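Local coordinates for SufC protein (Thermus thermophilus, PDB 2D2E) that probably binds and hydrolyses ATP as the cytoplasmic ABC-type ATPase of the Suf system for iron-sulfur cluster assembly, at residues Arg79-Gln87 with Gln156-Leu167; Leu179-Arg190 with Arg204-Asp212. All coordinates share one frame; numbering follows the deposited sequence.

Contact 1: Arg79-Gln87 with Gln156-Leu167; sequences RKGLFLAFQ and QLLVLEPTYAVL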
# COMPACT_ATOMS: atom_id res chain seq x y z
N ARG A 79 10.54 1.60 -9.92
CA ARG A 79 10.79 1.43 -11.35
C ARG A 79 10.33 0.06 -11.82
O ARG A 79 10.00 -0.13 -12.99
CB ARG A 79 12.29 1.62 -11.65
N LYS A 80 10.29 -0.90 -10.89
CA LYS A 80 9.85 -2.25 -11.21
C LYS A 80 8.34 -2.40 -11.05
O LYS A 80 7.80 -3.47 -11.30
CB LYS A 80 10.57 -3.27 -10.32
CG LYS A 80 12.06 -3.48 -10.64
CD LYS A 80 12.25 -4.23 -11.96
CE LYS A 80 13.71 -4.55 -12.23
NZ LYS A 80 14.55 -3.32 -12.29
N GLY A 81 7.67 -1.34 -10.59
CA GLY A 81 6.22 -1.39 -10.45
C GLY A 81 5.63 -1.34 -9.04
O GLY A 81 4.41 -1.41 -8.89
N LEU A 82 6.47 -1.21 -8.02
CA LEU A 82 5.95 -1.15 -6.64
C LEU A 82 5.63 0.30 -6.29
O LEU A 82 6.49 1.17 -6.36
CB LEU A 82 6.99 -1.72 -5.66
CG LEU A 82 6.53 -1.88 -4.21
CD1 LEU A 82 5.43 -2.94 -4.08
CD2 LEU A 82 7.73 -2.29 -3.37
N PHE A 83 4.40 0.56 -5.87
CA PHE A 83 3.99 1.92 -5.55
C PHE A 83 4.83 2.58 -4.45
O PHE A 83 5.01 2.03 -3.36
CB PHE A 83 2.51 1.95 -5.17
CG PHE A 83 1.99 3.32 -4.88
CD1 PHE A 83 2.09 4.33 -5.83
CD2 PHE A 83 1.37 3.61 -3.67
CE1 PHE A 83 1.59 5.60 -5.59
CE2 PHE A 83 0.87 4.87 -3.41
CZ PHE A 83 0.97 5.87 -4.38
N LEU A 84 5.34 3.76 -4.76
CA LEU A 84 6.12 4.55 -3.81
C LEU A 84 5.63 5.98 -3.94
O LEU A 84 5.91 6.64 -4.94
CB LEU A 84 7.62 4.48 -4.13
CG LEU A 84 8.50 5.32 -3.18
CD1 LEU A 84 8.29 4.84 -1.74
CD2 LEU A 84 9.97 5.20 -3.58
N ALA A 85 4.89 6.43 -2.95
CA ALA A 85 4.36 7.79 -2.98
C ALA A 85 5.50 8.78 -2.76
O ALA A 85 6.44 8.52 -1.99
CB ALA A 85 3.30 7.96 -1.91
N PHE A 86 5.42 9.92 -3.45
CA PHE A 86 6.43 10.98 -3.35
C PHE A 86 6.09 11.80 -2.12
O PHE A 86 4.94 12.19 -1.92
CB PHE A 86 6.36 11.87 -4.59
CG PHE A 86 7.62 12.62 -4.89
CD1 PHE A 86 8.52 12.14 -5.84
CD2 PHE A 86 7.92 13.81 -4.24
CE1 PHE A 86 9.68 12.83 -6.15
CE2 PHE A 86 9.09 14.52 -4.53
CZ PHE A 86 9.97 14.03 -5.49
N GLN A 87 7.09 12.06 -1.28
CA GLN A 87 6.87 12.85 -0.07
C GLN A 87 7.42 14.26 -0.28
O GLN A 87 8.43 14.45 -0.96
CB GLN A 87 7.56 12.18 1.11
N GLN A 156 -1.92 10.02 -6.53
CA GLN A 156 -0.65 9.51 -7.05
C GLN A 156 -0.82 8.04 -7.46
O GLN A 156 -0.26 7.59 -8.46
CB GLN A 156 0.47 9.59 -6.01
CG GLN A 156 0.90 10.99 -5.70
CD GLN A 156 2.08 10.99 -4.77
OE1 GLN A 156 3.14 10.46 -5.10
NE2 GLN A 156 1.90 11.58 -3.60
N LEU A 157 -1.56 7.29 -6.66
CA LEU A 157 -1.79 5.87 -6.97
C LEU A 157 -2.36 5.69 -8.37
O LEU A 157 -1.90 4.84 -9.14
CB LEU A 157 -2.76 5.23 -5.96
CG LEU A 157 -3.11 3.75 -6.19
CD1 LEU A 157 -1.90 2.84 -5.86
CD2 LEU A 157 -4.30 3.37 -5.31
N LEU A 158 -3.38 6.47 -8.71
CA LEU A 158 -4.01 6.36 -10.02
C LEU A 158 -3.15 6.91 -11.16
O LEU A 158 -3.11 6.33 -12.25
CB LEU A 158 -5.36 7.08 -10.03
CG LEU A 158 -6.57 6.23 -9.61
CD1 LEU A 158 -7.78 7.11 -9.52
CD2 LEU A 158 -6.83 5.13 -10.61
N VAL A 159 -2.46 8.02 -10.91
CA VAL A 159 -1.63 8.63 -11.95
C VAL A 159 -0.31 7.90 -12.26
O VAL A 159 0.09 7.80 -13.43
CB VAL A 159 -1.34 10.11 -11.58
CG1 VAL A 159 -0.35 10.73 -12.56
CG2 VAL A 159 -2.67 10.91 -11.61
N LEU A 160 0.34 7.40 -11.22
CA LEU A 160 1.62 6.70 -11.38
C LEU A 160 1.47 5.28 -11.94
O LEU A 160 2.44 4.69 -12.38
CB LEU A 160 2.38 6.66 -10.06
CG LEU A 160 2.89 8.02 -9.56
CD1 LEU A 160 3.63 7.84 -8.24
CD2 LEU A 160 3.81 8.63 -10.60
N GLU A 161 0.25 4.75 -11.90
CA GLU A 161 -0.01 3.41 -12.42
C GLU A 161 0.93 2.28 -11.98
O GLU A 161 1.54 1.61 -12.80
CB GLU A 161 -0.01 3.45 -13.95
CG GLU A 161 -1.10 4.28 -14.58
CD GLU A 161 -1.21 4.02 -16.06
OE1 GLU A 161 -0.21 4.22 -16.78
OE2 GLU A 161 -2.31 3.61 -16.50
N PRO A 162 1.09 2.09 -10.67
CA PRO A 162 1.97 1.01 -10.21
C PRO A 162 1.34 -0.35 -10.49
O PRO A 162 0.13 -0.45 -10.72
CB PRO A 162 2.07 1.27 -8.71
CG PRO A 162 0.70 1.84 -8.40
CD PRO A 162 0.44 2.78 -9.55
N THR A 163 2.15 -1.40 -10.49
CA THR A 163 1.64 -2.75 -10.70
C THR A 163 1.18 -3.33 -9.39
O THR A 163 0.20 -4.06 -9.35
CB THR A 163 2.74 -3.65 -11.29
OG1 THR A 163 3.13 -3.10 -12.56
CG2 THR A 163 2.25 -5.06 -11.50
N TYR A 164 1.91 -3.03 -8.31
CA TYR A 164 1.52 -3.50 -6.99
C TYR A 164 1.55 -2.32 -6.02
O TYR A 164 2.38 -1.42 -6.16
CB TYR A 164 2.47 -4.57 -6.45
CG TYR A 164 2.46 -5.85 -7.24
CD1 TYR A 164 3.39 -6.07 -8.25
CD2 TYR A 164 1.49 -6.82 -6.99
CE1 TYR A 164 3.36 -7.24 -9.01
CE2 TYR A 164 1.45 -7.99 -7.75
CZ TYR A 164 2.39 -8.19 -8.75
OH TYR A 164 2.36 -9.36 -9.47
N ALA A 165 0.65 -2.33 -5.05
CA ALA A 165 0.63 -1.28 -4.03
C ALA A 165 0.39 -1.90 -2.67
O ALA A 165 -0.51 -2.73 -2.51
CB ALA A 165 -0.47 -0.25 -4.32
N VAL A 166 1.18 -1.46 -1.70
CA VAL A 166 1.06 -1.95 -0.32
C VAL A 166 0.61 -0.71 0.43
O VAL A 166 1.35 0.29 0.48
CB VAL A 166 2.42 -2.44 0.22
CG1 VAL A 166 2.29 -2.88 1.70
CG2 VAL A 166 2.92 -3.60 -0.61
N LEU A 167 -0.61 -0.75 0.96
CA LEU A 167 -1.20 0.41 1.64
C LEU A 167 -1.48 0.13 3.09
O LEU A 167 -2.39 -0.64 3.42
CB LEU A 167 -2.50 0.80 0.95
CG LEU A 167 -2.26 1.01 -0.54
CD1 LEU A 167 -3.59 1.29 -1.21
CD2 LEU A 167 -1.27 2.15 -0.76
O HOH W 1 3.65 -0.28 -2.42
O HOH W 2 2.74 11.56 -1.03
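Gly81 O is gripped by two backbone amides: Thr163 N at 2.8 Å lies on a lone pair in the carbonyl plane, while Tyr164 N comes in straighter (172° at the hydrogen) but tilted from that plane. Phe83 N answers with a bond to Tyr164 O, so Leu82 forms a single beta bridge with Tyr164 at the start of strand 164-168. Gly81 closes helix 74-79 in a Schellman motif, and its positive phi suits a residue without CB; a CB would also press on Thr163 OG1. Phe83 carries the apolar part. A trans chi1 (-178°) swings its ring onto helix 148-160, where Leu157 CD1 sits 4.0 Å from the ring centroid in a CH-pi contact over one face. Pro162 CB packs against Phe83 CB at 3.6 Å. Farther along, the extended Gln156 offers OE1, by a lone pair, to Phe86 N at 2.9 Å, and its NE2 bonds Asn152 OD1. A water joins Phe83 O to Val166 N. Backbone bonds and a side-chain amide thus hold the approach to Gln87, probably the Q-loop glutamine of ABC ATPases, on what is consistent with the Walker B strand and on the helix before it.

Contact 2: Leu179-Arg190 with Arg204-Asp212; sequences LKVVARGVNAMR and RILNYIQPD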
# COMPACT_ATOMS: atom_id res chain seq x y z
N LEU A 179 -10.70 6.10 5.38
CA LEU A 179 -10.75 4.73 4.87
C LEU A 179 -11.47 4.70 3.54
O LEU A 179 -11.06 3.97 2.63
CB LEU A 179 -11.48 3.81 5.85
CG LEU A 179 -10.88 3.79 7.27
CD1 LEU A 179 -11.76 2.93 8.18
CD2 LEU A 179 -9.45 3.24 7.22
N LYS A 180 -12.51 5.51 3.40
CA LYS A 180 -13.26 5.51 2.15
C LYS A 180 -12.46 6.10 0.99
O LYS A 180 -12.63 5.66 -0.15
CB LYS A 180 -14.61 6.22 2.33
CG LYS A 180 -15.62 5.33 3.05
CD LYS A 180 -17.03 5.88 2.99
CE LYS A 180 -18.02 4.85 3.50
NZ LYS A 180 -19.39 5.42 3.59
N VAL A 181 -11.61 7.08 1.26
CA VAL A 181 -10.79 7.68 0.21
C VAL A 181 -9.85 6.61 -0.34
O VAL A 181 -9.65 6.49 -1.56
CB VAL A 181 -9.95 8.84 0.75
CG1 VAL A 181 -8.78 9.11 -0.18
CG2 VAL A 181 -10.82 10.09 0.87
N VAL A 182 -9.22 5.86 0.56
CA VAL A 182 -8.32 4.82 0.10
C VAL A 182 -9.10 3.74 -0.65
O VAL A 182 -8.65 3.24 -1.68
CB VAL A 182 -7.51 4.25 1.29
CG1 VAL A 182 -6.63 3.07 0.84
CG2 VAL A 182 -6.62 5.35 1.84
N ALA A 183 -10.27 3.35 -0.15
CA ALA A 183 -11.06 2.32 -0.85
C ALA A 183 -11.43 2.78 -2.25
O ALA A 183 -11.41 1.99 -3.19
CB ALA A 183 -12.32 1.99 -0.05
N ARG A 184 -11.79 4.05 -2.40
CA ARG A 184 -12.17 4.55 -3.72
C ARG A 184 -11.01 4.36 -4.68
O ARG A 184 -11.19 3.90 -5.81
CB ARG A 184 -12.55 6.03 -3.65
CG ARG A 184 -12.87 6.62 -5.02
CD ARG A 184 -13.57 7.97 -4.89
NE ARG A 184 -14.83 7.85 -4.18
CZ ARG A 184 -15.82 8.74 -4.24
NH1 ARG A 184 -15.69 9.83 -4.99
NH2 ARG A 184 -16.93 8.55 -3.55
N GLY A 185 -9.81 4.68 -4.21
CA GLY A 185 -8.63 4.53 -5.04
C GLY A 185 -8.32 3.07 -5.35
O GLY A 185 -8.09 2.70 -6.50
N VAL A 186 -8.32 2.21 -4.33
CA VAL A 186 -8.01 0.81 -4.58
C VAL A 186 -9.06 0.18 -5.50
O VAL A 186 -8.71 -0.56 -6.41
CB VAL A 186 -7.86 0.03 -3.25
CG1 VAL A 186 -7.71 -1.48 -3.53
CG2 VAL A 186 -6.62 0.53 -2.51
N ASN A 187 -10.33 0.48 -5.29
CA ASN A 187 -11.37 -0.12 -6.14
C ASN A 187 -11.25 0.39 -7.59
O ASN A 187 -11.53 -0.34 -8.54
CB ASN A 187 -12.75 0.16 -5.56
CG ASN A 187 -13.05 -0.69 -4.33
OD1 ASN A 187 -12.70 -1.87 -4.28
ND2 ASN A 187 -13.72 -0.10 -3.34
N ALA A 188 -10.81 1.64 -7.76
CA ALA A 188 -10.65 2.19 -9.10
C ALA A 188 -9.47 1.54 -9.86
O ALA A 188 -9.47 1.47 -11.09
CB ALA A 188 -10.47 3.69 -9.02
N MET A 189 -8.47 1.07 -9.13
CA MET A 189 -7.31 0.41 -9.72
C MET A 189 -7.50 -1.08 -9.98
O MET A 189 -6.70 -1.68 -10.70
CB MET A 189 -6.07 0.55 -8.80
CG MET A 189 -5.51 1.96 -8.72
SD MET A 189 -4.84 2.48 -10.32
CE MET A 189 -3.31 1.56 -10.43
N ARG A 190 -8.53 -1.68 -9.37
CA ARG A 190 -8.76 -3.12 -9.54
C ARG A 190 -8.77 -3.52 -10.99
O ARG A 190 -9.46 -2.91 -11.81
CB ARG A 190 -10.08 -3.55 -8.92
CG ARG A 190 -10.10 -3.65 -7.45
CD ARG A 190 -11.37 -4.37 -7.06
NE ARG A 190 -11.67 -4.26 -5.65
CZ ARG A 190 -11.60 -5.26 -4.78
NH1 ARG A 190 -11.23 -6.47 -5.18
NH2 ARG A 190 -11.90 -5.04 -3.52
N ARG A 204 -12.79 -2.65 9.63
CA ARG A 204 -13.62 -1.62 8.98
C ARG A 204 -13.41 -1.34 7.50
O ARG A 204 -14.35 -1.40 6.71
CB ARG A 204 -13.53 -0.29 9.74
CG ARG A 204 -14.62 0.72 9.35
CD ARG A 204 -16.02 0.16 9.62
NE ARG A 204 -16.12 -0.40 10.97
CZ ARG A 204 -16.26 0.33 12.08
NH1 ARG A 204 -16.35 1.65 12.01
NH2 ARG A 204 -16.28 -0.28 13.26
N ILE A 205 -12.18 -1.04 7.10
CA ILE A 205 -11.93 -0.72 5.69
C ILE A 205 -12.33 -1.83 4.71
O ILE A 205 -12.61 -1.56 3.53
CB ILE A 205 -10.45 -0.29 5.48
CG1 ILE A 205 -10.28 0.38 4.10
CG2 ILE A 205 -9.52 -1.50 5.61
CD1 ILE A 205 -8.89 1.01 3.90
N LEU A 206 -12.36 -3.06 5.21
CA LEU A 206 -12.66 -4.20 4.35
C LEU A 206 -14.13 -4.30 3.97
O LEU A 206 -14.52 -5.16 3.17
CB LEU A 206 -12.13 -5.48 4.99
CG LEU A 206 -10.63 -5.38 5.27
CD1 LEU A 206 -10.13 -6.67 5.93
CD2 LEU A 206 -9.85 -5.13 3.98
N ASN A 207 -14.94 -3.42 4.55
CA ASN A 207 -16.35 -3.36 4.18
C ASN A 207 -16.43 -2.47 2.93
O ASN A 207 -17.42 -2.52 2.18
CB ASN A 207 -17.17 -2.75 5.31
CG ASN A 207 -17.25 -3.66 6.51
OD1 ASN A 207 -17.63 -4.82 6.39
ND2 ASN A 207 -16.88 -3.14 7.67
N TYR A 208 -15.38 -1.67 2.69
CA TYR A 208 -15.34 -0.79 1.52
C TYR A 208 -14.45 -1.38 0.42
O TYR A 208 -14.69 -1.14 -0.76
CB TYR A 208 -14.84 0.64 1.86
CG TYR A 208 -15.41 1.19 3.13
CD1 TYR A 208 -14.57 1.64 4.15
CD2 TYR A 208 -16.79 1.22 3.36
CE1 TYR A 208 -15.10 2.09 5.38
CE2 TYR A 208 -17.32 1.67 4.58
CZ TYR A 208 -16.47 2.10 5.58
OH TYR A 208 -16.98 2.52 6.79
N ILE A 209 -13.44 -2.15 0.82
CA ILE A 209 -12.53 -2.80 -0.12
C ILE A 209 -12.68 -4.29 0.17
O ILE A 209 -12.07 -4.78 1.11
CB ILE A 209 -11.02 -2.47 0.12
CG1 ILE A 209 -10.80 -0.96 0.18
CG2 ILE A 209 -10.18 -3.08 -0.99
CD1 ILE A 209 -9.33 -0.54 0.43
N GLN A 210 -13.48 -5.00 -0.62
CA GLN A 210 -13.66 -6.42 -0.37
C GLN A 210 -12.38 -7.19 -0.79
O GLN A 210 -11.99 -7.16 -1.95
CB GLN A 210 -14.84 -6.93 -1.18
CG GLN A 210 -14.99 -8.44 -1.10
CD GLN A 210 -16.40 -8.92 -1.39
OE1 GLN A 210 -17.35 -8.14 -1.33
NE2 GLN A 210 -16.56 -10.20 -1.67
N PRO A 211 -11.72 -7.88 0.16
CA PRO A 211 -10.50 -8.62 -0.17
C PRO A 211 -10.76 -10.02 -0.73
O PRO A 211 -11.73 -10.69 -0.35
CB PRO A 211 -9.76 -8.67 1.16
CG PRO A 211 -10.90 -8.82 2.16
CD PRO A 211 -11.95 -7.83 1.62
N ASP A 212 -9.89 -10.45 -1.63
CA ASP A 212 -9.96 -11.79 -2.20
C ASP A 212 -9.41 -12.78 -1.19
O ASP A 212 -9.79 -13.96 -1.17
CB ASP A 212 -9.14 -11.86 -3.48
CG ASP A 212 -9.70 -10.96 -4.54
OD1 ASP A 212 -10.86 -11.18 -4.96
OD2 ASP A 212 -9.00 -10.02 -4.94
O HOH W 3 -14.65 -3.78 -2.96
O HOH W 4 -9.95 -8.51 -7.41
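Lys180 lays its extended aliphatic chain across the Tyr208 ring, with CG 3.9 Å from the ring centroid and 8° off the normal, a CH-pi contact over the face. CE passes over the same face near Tyr208 CE2. Leu179 CB meets the ring at its edge and packs on Ile205 CG1 at 4.0 Å. One turn on, Ala183 is small enough for the loop to come close: its CB lies 3.3 Å from Ile209 CG1, tighter than usual for two carbons. Val186 CG1 continues the apolar seam against Ile209 CG2.

Polar groups take over at the end of helix 176-189. Asn187 ND2 donates to Tyr208 O at 2.9 Å with the acceptor in its amide plane, while its OD1 accepts Arg190 NE at 2.9 Å, so both ends of the amide are used and its rotation is set. Arg190, with CG anti to its carbonyl carbon (chi1 -76°) and its chain extended to NE, brings NH2 to Gln210 O at 2.6 Å, the acceptor close to the guanidinium plane. Its NH1 lies 4.2 Å from Asp212 OD2, too far for a salt bridge; a water links them, weakly on the arginine side, and OD2 also bonds Val31 N. A leucine in place of Arg190 would probably leave Gln210 O without its short bond and Asn187 OD1 without its guanidinium donor, holding the amide less firmly. Apolar packing thus gives way to hydrogen bonds running from Tyr208 O through Asn187 and Arg190 to Gln210 O, which tie the helix after the probable D-loop to the loop following the probable switch-histidine (H-loop) region.

The two contacts follow in series along the chain, their centres 16 Å apart, and they meet through strand 164-168 and helix 176-189, which are consecutive. Strand 164-168 is an outermost strand of the mixed sheet within this chain: contact 1 joins it and helix 148-160 to the loop after helix 74-79, whereas contact 2 packs helix 176-189 on the loop between strands 195-199 and 213-218. Leu167 CD1 touches Val186 CG2 at 3.4 Å, and Met189 packs on Leu157 and Pro162, so the two contacts share packing. Both therefore belong to the framework of the ABC ATPase fold, with Val166 of contact 1 about 9 Å, side chain to side chain, from Lys42, which binds ADP in the nucleotide-bound form, though no nucleotide is present here.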